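Interleukin-1beta (Gallus gallus, PDB 2WRY) probably acts as a secreted pro-inflammatory cytokine, a pyrogen and mitogen, by binding the interleukin-1 receptor, this chain being the C-terminal beta-trefoil part of its longer precursor. Local coordinates at residues S9-I14 / R45-L50; Y74-S79 / L89-A94. One frame throughout, in Å; residues are numbered along the deposited sequence.

Contact 1. Residues S9-I14 / R45-L50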
ATOM      1  N   SER A   9      14.987  -0.498   3.293  1.00 20.57           N
ATOM      2  CA  SER A   9      13.643  -0.482   3.866  1.00 19.28           C
ATOM      3  C   SER A   9      13.582   0.332   5.128  1.00 19.63           C
ATOM      4  O   SER A   9      14.578   0.444   5.874  1.00 19.95           O
ATOM      5  CB  SER A   9      13.141  -1.880   4.208  1.00 20.25           C
ATOM      6  OG  SER A   9      12.944  -2.602   3.030  1.00 20.76           O
ATOM      7  N   GLN A  10      12.395   0.881   5.362  1.00 18.65           N
ATOM      8  CA  GLN A  10      12.086   1.598   6.584  1.00 19.21           C
ATOM      9  C   GLN A  10      10.688   1.265   7.050  1.00 18.91           C
ATOM     10  O   GLN A  10       9.757   1.179   6.232  1.00 17.54           O
ATOM     11  CB  GLN A  10      12.243   3.111   6.383  1.00 19.92           C
ATOM     12  CG  GLN A  10      12.141   3.911   7.678  1.00 24.69           C
ATOM     13  CD  GLN A  10      12.448   5.377   7.464  1.00 29.78           C
ATOM     14  OE1 GLN A  10      12.989   5.765   6.416  1.00 30.27           O
ATOM     15  NE2 GLN A  10      12.123   6.209   8.466  1.00 32.47           N
ATOM     16  N   SER A  11      10.531   1.068   8.352  1.00 18.38           N
ATOM     17  CA  SER A  11       9.248   0.687   8.901  1.00 18.14           C
ATOM     18  C   SER A  11       8.476   1.944   9.248  1.00 17.95           C
ATOM     19  O   SER A  11       9.036   2.889   9.843  1.00 17.82           O
ATOM     20  CB  SER A  11       9.447  -0.185  10.145  1.00 20.17           C
ATOM     21  OG  SER A  11      10.205  -1.345   9.821  1.00 25.82           O
ATOM     22  N   PHE A  12       7.191   1.956   8.903  1.00 16.33           N
ATOM     23  CA  PHE A  12       6.309   3.098   9.199  1.00 16.22           C
ATOM     24  C   PHE A  12       5.016   2.640   9.857  1.00 15.44           C
ATOM     25  O   PHE A  12       4.468   1.586   9.494  1.00 17.21           O
ATOM     26  CB  PHE A  12       5.924   3.843   7.900  1.00 15.98           C
ATOM     27  CG  PHE A  12       7.052   4.591   7.273  1.00 15.40           C
ATOM     28  CD1 PHE A  12       7.312   5.911   7.643  1.00 18.69           C
ATOM     29  CD2 PHE A  12       7.848   3.995   6.293  1.00 16.42           C
ATOM     30  CE1 PHE A  12       8.358   6.617   7.063  1.00 18.93           C
ATOM     31  CE2 PHE A  12       8.896   4.690   5.709  1.00 17.75           C
ATOM     32  CZ  PHE A  12       9.162   6.014   6.106  1.00 19.31           C
ATOM     33  N   ASP A  13       4.492   3.437  10.783  1.00 15.64           N
ATOM     34  CA  ASP A  13       3.084   3.312  11.121  1.00 15.76           C
ATOM     35  C   ASP A  13       2.296   4.012  10.022  1.00 15.31           C
ATOM     36  O   ASP A  13       2.799   4.955   9.408  1.00 14.79           O
ATOM     37  CB  ASP A  13       2.772   3.962  12.462  1.00 16.77           C
ATOM     38  CG  ASP A  13       3.135   3.087  13.615  1.00 22.03           C
ATOM     39  OD1 ASP A  13       2.604   1.952  13.713  1.00 25.67           O
ATOM     40  OD2 ASP A  13       3.963   3.546  14.415  1.00 28.76           O
ATOM     41  N   ILE A  14       1.063   3.572   9.798  1.00 14.45           N
ATOM     42  CA  ILE A  14       0.214   4.214   8.788  1.00 14.71           C
ATOM     43  C   ILE A  14      -1.216   4.314   9.279  1.00 14.37           C
ATOM     44  O   ILE A  14      -1.732   3.391   9.907  1.00 15.56           O
ATOM     45  CB  ILE A  14       0.264   3.446   7.444  1.00 14.14           C
ATOM     46  CG1 ILE A  14      -0.594   4.150   6.377  1.00 14.17           C
ATOM     47  CG2 ILE A  14      -0.117   1.961   7.635  1.00 15.30           C
ATOM     48  CD1 ILE A  14      -0.384   3.625   4.945  1.00 14.42           C
ATOM     49  N   ARG A  45       2.054  -2.513  10.589  1.00 15.08           N
ATOM     50  CA  ARG A  45       3.050  -1.515  10.185  1.00 15.98           C
ATOM     51  C   ARG A  45       3.536  -1.905   8.799  1.00 15.15           C
ATOM     52  O   ARG A  45       3.424  -3.082   8.401  1.00 14.98           O
ATOM     53  CB  ARG A  45       4.236  -1.455  11.151  1.00 17.16           C
ATOM     54  CG  ARG A  45       3.861  -0.838  12.482  1.00 21.26           C
ATOM     55  CD  ARG A  45       4.916   0.150  12.963  1.00 30.36           C
ATOM     56  NE  ARG A  45       6.249  -0.406  13.162  1.00 36.13           N
ATOM     57  CZ  ARG A  45       7.377   0.311  13.183  1.00 37.41           C
ATOM     58  NH1 ARG A  45       7.358   1.636  13.005  1.00 39.35           N
ATOM     59  NH2 ARG A  45       8.536  -0.307  13.384  1.00 38.38           N
ATOM     60  N   LEU A  46       4.042  -0.936   8.045  1.00 14.96           N
ATOM     61  CA  LEU A  46       4.551  -1.220   6.703  1.00 14.54           C
ATOM     62  C   LEU A  46       6.066  -1.188   6.695  1.00 15.60           C
ATOM     63  O   LEU A  46       6.678  -0.268   7.250  1.00 16.84           O
ATOM     64  CB  LEU A  46       4.018  -0.207   5.668  1.00 15.05           C
ATOM     65  CG  LEU A  46       2.500  -0.136   5.490  1.00 14.76           C
ATOM     66  CD1 LEU A  46       2.144   0.844   4.369  1.00 14.55           C
ATOM     67  CD2 LEU A  46       1.878  -1.541   5.177  1.00 15.76           C
ATOM     68  N   ASN A  47       6.682  -2.176   6.066  1.00 15.45           N
ATOM     69  CA  ASN A  47       8.111  -2.104   5.842  1.00 15.77           C
ATOM     70  C   ASN A  47       8.208  -1.626   4.405  1.00 15.10           C
ATOM     71  O   ASN A  47       7.975  -2.404   3.464  1.00 14.51           O
ATOM     72  CB  ASN A  47       8.773  -3.479   6.009  1.00 17.56           C
ATOM     73  CG  ASN A  47      10.113  -3.393   6.757  1.00 23.74           C
ATOM     74  OD1 ASN A  47      10.782  -2.342   6.792  1.00 27.76           O
ATOM     75  ND2 ASN A  47      10.543  -4.526   7.296  1.00 28.03           N
ATOM     76  N   ILE A  48       8.470  -0.337   4.242  1.00 13.25           N
ATOM     77  CA  ILE A  48       8.480   0.294   2.923  1.00 13.62           C
ATOM     78  C   ILE A  48       9.849   0.176   2.283  1.00 13.96           C
ATOM     79  O   ILE A  48      10.829   0.772   2.753  1.00 15.60           O
ATOM     80  CB  ILE A  48       8.018   1.766   2.977  1.00 12.79           C
ATOM     81  CG1 ILE A  48       6.613   1.822   3.604  1.00 14.53           C
ATOM     82  CG2 ILE A  48       8.052   2.370   1.551  1.00 14.29           C
ATOM     83  CD1 ILE A  48       5.947   3.196   3.567  1.00 13.72           C
ATOM     84  N   ALA A  49       9.931  -0.650   1.241  1.00 14.03           N
ATOM     85  CA  ALA A  49      11.206  -0.840   0.536  1.00 14.22           C
ATOM     86  C   ALA A  49      11.329   0.231  -0.524  1.00 14.05           C
ATOM     87  O   ALA A  49      10.497   0.307  -1.446  1.00 13.88           O
ATOM     88  CB  ALA A  49      11.247  -2.195  -0.137  1.00 14.76           C
ATOM     89  N   LEU A  50      12.350   1.062  -0.399  1.00 15.35           N
ATOM     90  CA  LEU A  50      12.604   2.077  -1.403  1.00 15.68           C
ATOM     91  C   LEU A  50      13.469   1.545  -2.533  1.00 15.96           C
ATOM     92  O   LEU A  50      14.488   0.892  -2.282  1.00 16.79           O
ATOM     93  CB  LEU A  50      13.246   3.308  -0.734  1.00 17.11           C
ATOM     94  CG  LEU A  50      13.636   4.518  -1.569  1.00 18.92           C
ATOM     95  CD1 LEU A  50      12.402   5.126  -2.218  1.00 19.96           C
ATOM     96  CD2 LEU A  50      14.412   5.530  -0.685  1.00 21.98           C
TER
HETATM   97  O   HOH W   1      10.412  -3.905   2.770  1.00 17.90           O

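Contact 2. Residues Y74-S79 / L89-A94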
ATOM      1  N   TYR A  74       4.575 -10.217   8.744  1.00 15.58           N
ATOM      2  CA  TYR A  74       3.730 -11.229   8.152  1.00 15.42           C
ATOM      3  C   TYR A  74       4.295 -11.835   6.860  1.00 15.77           C
ATOM      4  O   TYR A  74       3.662 -12.727   6.275  1.00 16.17           O
ATOM      5  CB  TYR A  74       2.348 -10.653   7.888  1.00 14.66           C
ATOM      6  CG  TYR A  74       1.554 -10.280   9.115  1.00 15.37           C
ATOM      7  CD1 TYR A  74       1.526  -8.962   9.590  1.00 16.49           C
ATOM      8  CD2 TYR A  74       0.781 -11.233   9.777  1.00 15.84           C
ATOM      9  CE1 TYR A  74       0.735  -8.603  10.678  1.00 18.83           C
ATOM     10  CE2 TYR A  74      -0.012 -10.884  10.882  1.00 17.14           C
ATOM     11  CZ  TYR A  74      -0.028  -9.570  11.313  1.00 18.62           C
ATOM     12  OH  TYR A  74      -0.804  -9.216  12.393  1.00 20.89           O
ATOM     13  N   LYS A  75       5.462 -11.349   6.421  1.00 16.18           N
ATOM     14  CA  LYS A  75       6.169 -11.919   5.266  1.00 16.46           C
ATOM     15  C   LYS A  75       5.324 -11.817   3.976  1.00 16.60           C
ATOM     16  O   LYS A  75       5.359 -12.688   3.089  1.00 17.26           O
ATOM     17  CB  LYS A  75       6.641 -13.362   5.609  1.00 17.30           C
ATOM     18  CG  LYS A  75       7.778 -13.444   6.698  1.00 19.66           C
ATOM     19  CD  LYS A  75       7.283 -13.189   8.121  1.00 21.65           C
ATOM     20  CE  LYS A  75       8.337 -13.554   9.156  1.00 23.53           C
ATOM     21  NZ  LYS A  75       7.855 -13.239  10.533  1.00 24.58           N
ATOM     22  N   LEU A  76       4.587 -10.708   3.874  1.00 14.27           N
ATOM     23  CA  LEU A  76       3.725 -10.433   2.724  1.00 14.09           C
ATOM     24  C   LEU A  76       4.154  -9.112   2.103  1.00 13.49           C
ATOM     25  O   LEU A  76       4.620  -8.225   2.814  1.00 13.53           O
ATOM     26  CB  LEU A  76       2.269 -10.286   3.172  1.00 12.53           C
ATOM     27  CG  LEU A  76       1.579 -11.524   3.787  1.00 15.15           C
ATOM     28  CD1 LEU A  76       0.246 -11.171   4.443  1.00 17.94           C
ATOM     29  CD2 LEU A  76       1.358 -12.639   2.729  1.00 17.03           C
ATOM     30  N   TYR A  77       3.971  -8.991   0.783  1.00 12.78           N
ATOM     31  CA  TYR A  77       4.018  -7.689   0.097  1.00 12.50           C
ATOM     32  C   TYR A  77       2.706  -7.411  -0.631  1.00 13.32           C
ATOM     33  O   TYR A  77       2.056  -8.349  -1.108  1.00 14.11           O
ATOM     34  CB  TYR A  77       5.192  -7.609  -0.886  1.00 12.90           C
ATOM     35  CG  TYR A  77       6.501  -7.296  -0.197  1.00 13.53           C
ATOM     36  CD1 TYR A  77       6.965  -5.977  -0.111  1.00 14.15           C
ATOM     37  CD2 TYR A  77       7.265  -8.298   0.407  1.00 15.34           C
ATOM     38  CE1 TYR A  77       8.150  -5.669   0.517  1.00 15.75           C
ATOM     39  CE2 TYR A  77       8.469  -7.996   1.036  1.00 16.63           C
ATOM     40  CZ  TYR A  77       8.896  -6.667   1.098  1.00 16.89           C
ATOM     41  OH  TYR A  77      10.047  -6.315   1.747  1.00 18.61           O
ATOM     42  N   MET A  78       2.305  -6.127  -0.683  1.00 12.43           N
ATOM     43  CA  MET A  78       1.113  -5.731  -1.456  1.00 12.99           C
ATOM     44  C   MET A  78       1.419  -5.821  -2.937  1.00 12.51           C
ATOM     45  O   MET A  78       2.534  -5.518  -3.367  1.00 13.24           O
ATOM     46  CB  MET A  78       0.725  -4.282  -1.144  1.00 13.81           C
ATOM     47  CG  MET A  78       0.456  -4.065   0.315  1.00 15.20           C
ATOM     48  SD  MET A  78      -0.413  -2.485   0.481  1.00 21.07           S
ATOM     49  CE  MET A  78      -2.080  -3.036   0.565  1.00 25.23           C
ATOM     50  N   SER A  79       0.419  -6.171  -3.728  1.00 12.58           N
ATOM     51  CA  SER A  79       0.592  -6.129  -5.199  1.00 12.64           C
ATOM     52  C   SER A  79      -0.722  -5.760  -5.866  1.00 13.05           C
ATOM     53  O   SER A  79      -1.777  -5.953  -5.291  1.00 13.80           O
ATOM     54  CB  SER A  79       1.089  -7.486  -5.730  1.00 14.47           C
ATOM     55  OG  SER A  79       0.082  -8.454  -5.555  1.00 16.28           O
ATOM     56  N   LEU A  89      -6.204  -5.124  -5.478  1.00 13.11           N
ATOM     57  CA  LEU A  89      -5.098  -5.168  -4.535  1.00 13.40           C
ATOM     58  C   LEU A  89      -5.077  -6.544  -3.889  1.00 14.40           C
ATOM     59  O   LEU A  89      -6.110  -7.049  -3.385  1.00 16.29           O
ATOM     60  CB  LEU A  89      -5.338  -4.099  -3.458  1.00 13.19           C
ATOM     61  CG  LEU A  89      -4.204  -3.961  -2.434  1.00 13.67           C
ATOM     62  CD1 LEU A  89      -2.938  -3.403  -3.100  1.00 14.35           C
ATOM     63  CD2 LEU A  89      -4.676  -3.018  -1.323  1.00 14.55           C
ATOM     64  N   GLN A  90      -3.894  -7.145  -3.903  1.00 14.81           N
ATOM     65  CA  GLN A  90      -3.727  -8.407  -3.178  1.00 16.81           C
ATOM     66  C   GLN A  90      -2.495  -8.396  -2.309  1.00 16.26           C
ATOM     67  O   GLN A  90      -1.658  -7.499  -2.385  1.00 15.72           O
ATOM     68  CB  GLN A  90      -3.749  -9.598  -4.121  1.00 19.38           C
ATOM     69  CG  GLN A  90      -2.653  -9.692  -5.090  1.00 23.17           C
ATOM     70  CD  GLN A  90      -2.671 -11.035  -5.835  1.00 28.74           C
ATOM     71  OE1 GLN A  90      -3.733 -11.664  -6.011  1.00 29.79           O
ATOM     72  NE2 GLN A  90      -1.505 -11.469  -6.275  1.00 30.60           N
ATOM     73  N   LEU A  91      -2.432  -9.379  -1.426  1.00 16.27           N
ATOM     74  CA  LEU A  91      -1.270  -9.554  -0.584  1.00 16.60           C
ATOM     75  C   LEU A  91      -0.674 -10.889  -0.986  1.00 16.72           C
ATOM     76  O   LEU A  91      -1.384 -11.899  -1.086  1.00 18.56           O
ATOM     77  CB  LEU A  91      -1.672  -9.619   0.880  1.00 18.03           C
ATOM     78  CG  LEU A  91      -2.488  -8.448   1.426  1.00 18.20           C
ATOM     79  CD1 LEU A  91      -2.909  -8.732   2.869  1.00 20.80           C
ATOM     80  CD2 LEU A  91      -1.678  -7.145   1.346  1.00 20.41           C
ATOM     81  N   GLU A  92       0.622 -10.882  -1.224  1.00 15.82           N
ATOM     82  CA  GLU A  92       1.319 -12.080  -1.674  1.00 15.94           C
ATOM     83  C   GLU A  92       2.454 -12.419  -0.745  1.00 16.49           C
ATOM     84  O   GLU A  92       3.155 -11.532  -0.270  1.00 15.04           O
ATOM     85  CB  GLU A  92       1.917 -11.856  -3.081  1.00 16.78           C
ATOM     86  CG  GLU A  92       0.919 -11.580  -4.172  1.00 19.72           C
ATOM     87  CD  GLU A  92       1.551 -11.604  -5.555  1.00 23.49           C
ATOM     88  OE1 GLU A  92       1.085 -10.845  -6.433  1.00 24.27           O
ATOM     89  OE2 GLU A  92       2.483 -12.417  -5.786  1.00 24.61           O
ATOM     90  N   GLU A  93       2.627 -13.722  -0.479  1.00 17.57           N
ATOM     91  CA  GLU A  93       3.827 -14.184   0.172  1.00 19.23           C
ATOM     92  C   GLU A  93       4.945 -13.940  -0.816  1.00 19.61           C
ATOM     93  O   GLU A  93       4.955 -14.499  -1.932  1.00 20.75           O
ATOM     94  CB  GLU A  93       3.728 -15.682   0.504  1.00 21.08           C
ATOM     95  CG  GLU A  93       2.716 -16.008   1.574  1.00 24.59           C
ATOM     96  CD  GLU A  93       2.532 -17.504   1.740  1.00 29.63           C
ATOM     97  OE1 GLU A  93       3.520 -18.178   2.076  1.00 32.15           O
ATOM     98  OE2 GLU A  93       1.399 -17.998   1.526  1.00 36.12           O
ATOM     99  N   ALA A  94       5.873 -13.077  -0.449  1.00 18.35           N
ATOM    100  CA  ALA A  94       6.995 -12.785  -1.327  1.00 17.99           C
ATOM    101  C   ALA A  94       8.142 -12.417  -0.438  1.00 18.57           C
ATOM    102  O   ALA A  94       7.949 -11.785   0.608  1.00 18.37           O
ATOM    103  CB  ALA A  94       6.673 -11.637  -2.310  1.00 18.44           C
TER

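Contact 1. Residues S9-I14 / R45-L50
Phe-12 and Ile-48 meet on an antiparallel strand pair of the beta-trefoil, formed by strands 4-16 and 45-53. Ile-48 CD1 lies 3.4 Å from Phe-12 CD2, and the two side chains cross at about a right angle. With Phe-12 CG anti to its own carbonyl carbon (chi1 -70°), CG itself comes within 4.1 Å of Ile-48 CD1. Further along, Ile-14 CD1 packs on Leu-46 CD1 at 3.8 Å. Ile-48 and Leu-46 also touch strand 66-71, while Phe-12 and Ile-14 touch strand 157-160. The pair thus sits between two further strands of the trefoil's antiparallel sheet. Four backbone hydrogen bonds join it, two between Gln-10 and Ile-48 and two between Phe-12 and Leu-46. Phe-12 N to Leu-46 O measures 2.8 Å.

The other face carries Ser-9, Ser-11, Asp-13, Arg-45, Asn-47 and Ala-49. The Arg-45 guanidinium lies with one face over Ser-11 CB, which is offset toward its rim and 3.4 Å from NH2. Arg-45 CD passes the Asp-13 carboxylate, but Asp-13 OD2 and Arg-45 NH1 stay 4.1 Å apart, too far for a salt bridge. An alanine in place of Arg-45 would probably leave Ser-11 CB less covered and the Asp-13 carboxylate without this nearby positive charge. Ser-11 OG gives a weak hydrogen bond of 3.2 Å to Asn-47 OD1. The same oxygen lies 3.5 Å from Ser-9 CB. Ser-9 OG is hydrogen-bonded to Tyr-6 OH, and a water bridges Ser-9 OG to Asn-47 O.

Contact 2. Residues Y74-S79 / L89-A94
Met-78 and Leu-91 run alongside each other in the same direction, with Met-78 CG 3.9 Å from Leu-91 CD2. The Met-78 chain bends at chi3 (97°), which turns CE toward Leu-89. CE meets Leu-89 CD2 at 3.2 Å, a close approach for two carbons. Leu-76 also reaches Leu-91, CD1 to CD1 at 4.3 Å, and lays CD2 against the backbone at Glu-93, 3.6 Å from its N. Leu-24 and Leu-30, from strands 21-26 and 29-33, also pack on this apolar group.

The backbones hold the two strands by four hydrogen bonds, two between Tyr-77 and Glu-92 and two between Ser-79 and Gln-90. Gln-90 N to Ser-79 O is nearly straight, with an angle of 178° at the hydrogen. The Tyr-77 ring presents its edge to Ala-94 O, which lies in the ring plane, 3.6 Å from CD2.

The polar edge centres on Glu-92 OE1. Ser-79 OG donates to it at 2.7 Å, on the anti side and somewhat out of the carboxylate plane. Gln-90 NE2 donates to the same oxygen, also at 2.7 Å, from above the opposite face of that plane. OE1 lies in the amide plane of Gln-90. Ser-79 OG stands between its own backbone N and carbonyl carbon (chi1 67°), and there it also touches Gln-90 CG at 3.0 Å. Arg-107 adds a salt bridge to OE1, so the carboxylate is likely to be kept ionised. Such a set of partners would hold the end of Glu-92 firmly.

Strands 76-83 and 86-93 form an antiparallel beta hairpin, the unit from which the beta-trefoil fold is built.

From the N terminus, strand 4-16 first meets a partner at strand 45-53. Contact 1 closes a loop of 30 residues there, which includes strands 21-26 and 29-33. The chain then runs through strand 66-71 into the hairpin 76-83/86-93, where contact 2 closes a much shorter loop of nine residues. The contacts are in series; they neither nest nor cross. The centres of contact 1 and contact 2 are about 13 Å apart, and the two do not touch. Strand 66-71 pairs with both 45-53 and 76-83, so it bridges them within one antiparallel sheet. Leu-69 and Ile-71 on it receive side chains from both contacts. Strands 21-26 and 29-33, within the loop of contact 1, pack on contact 2.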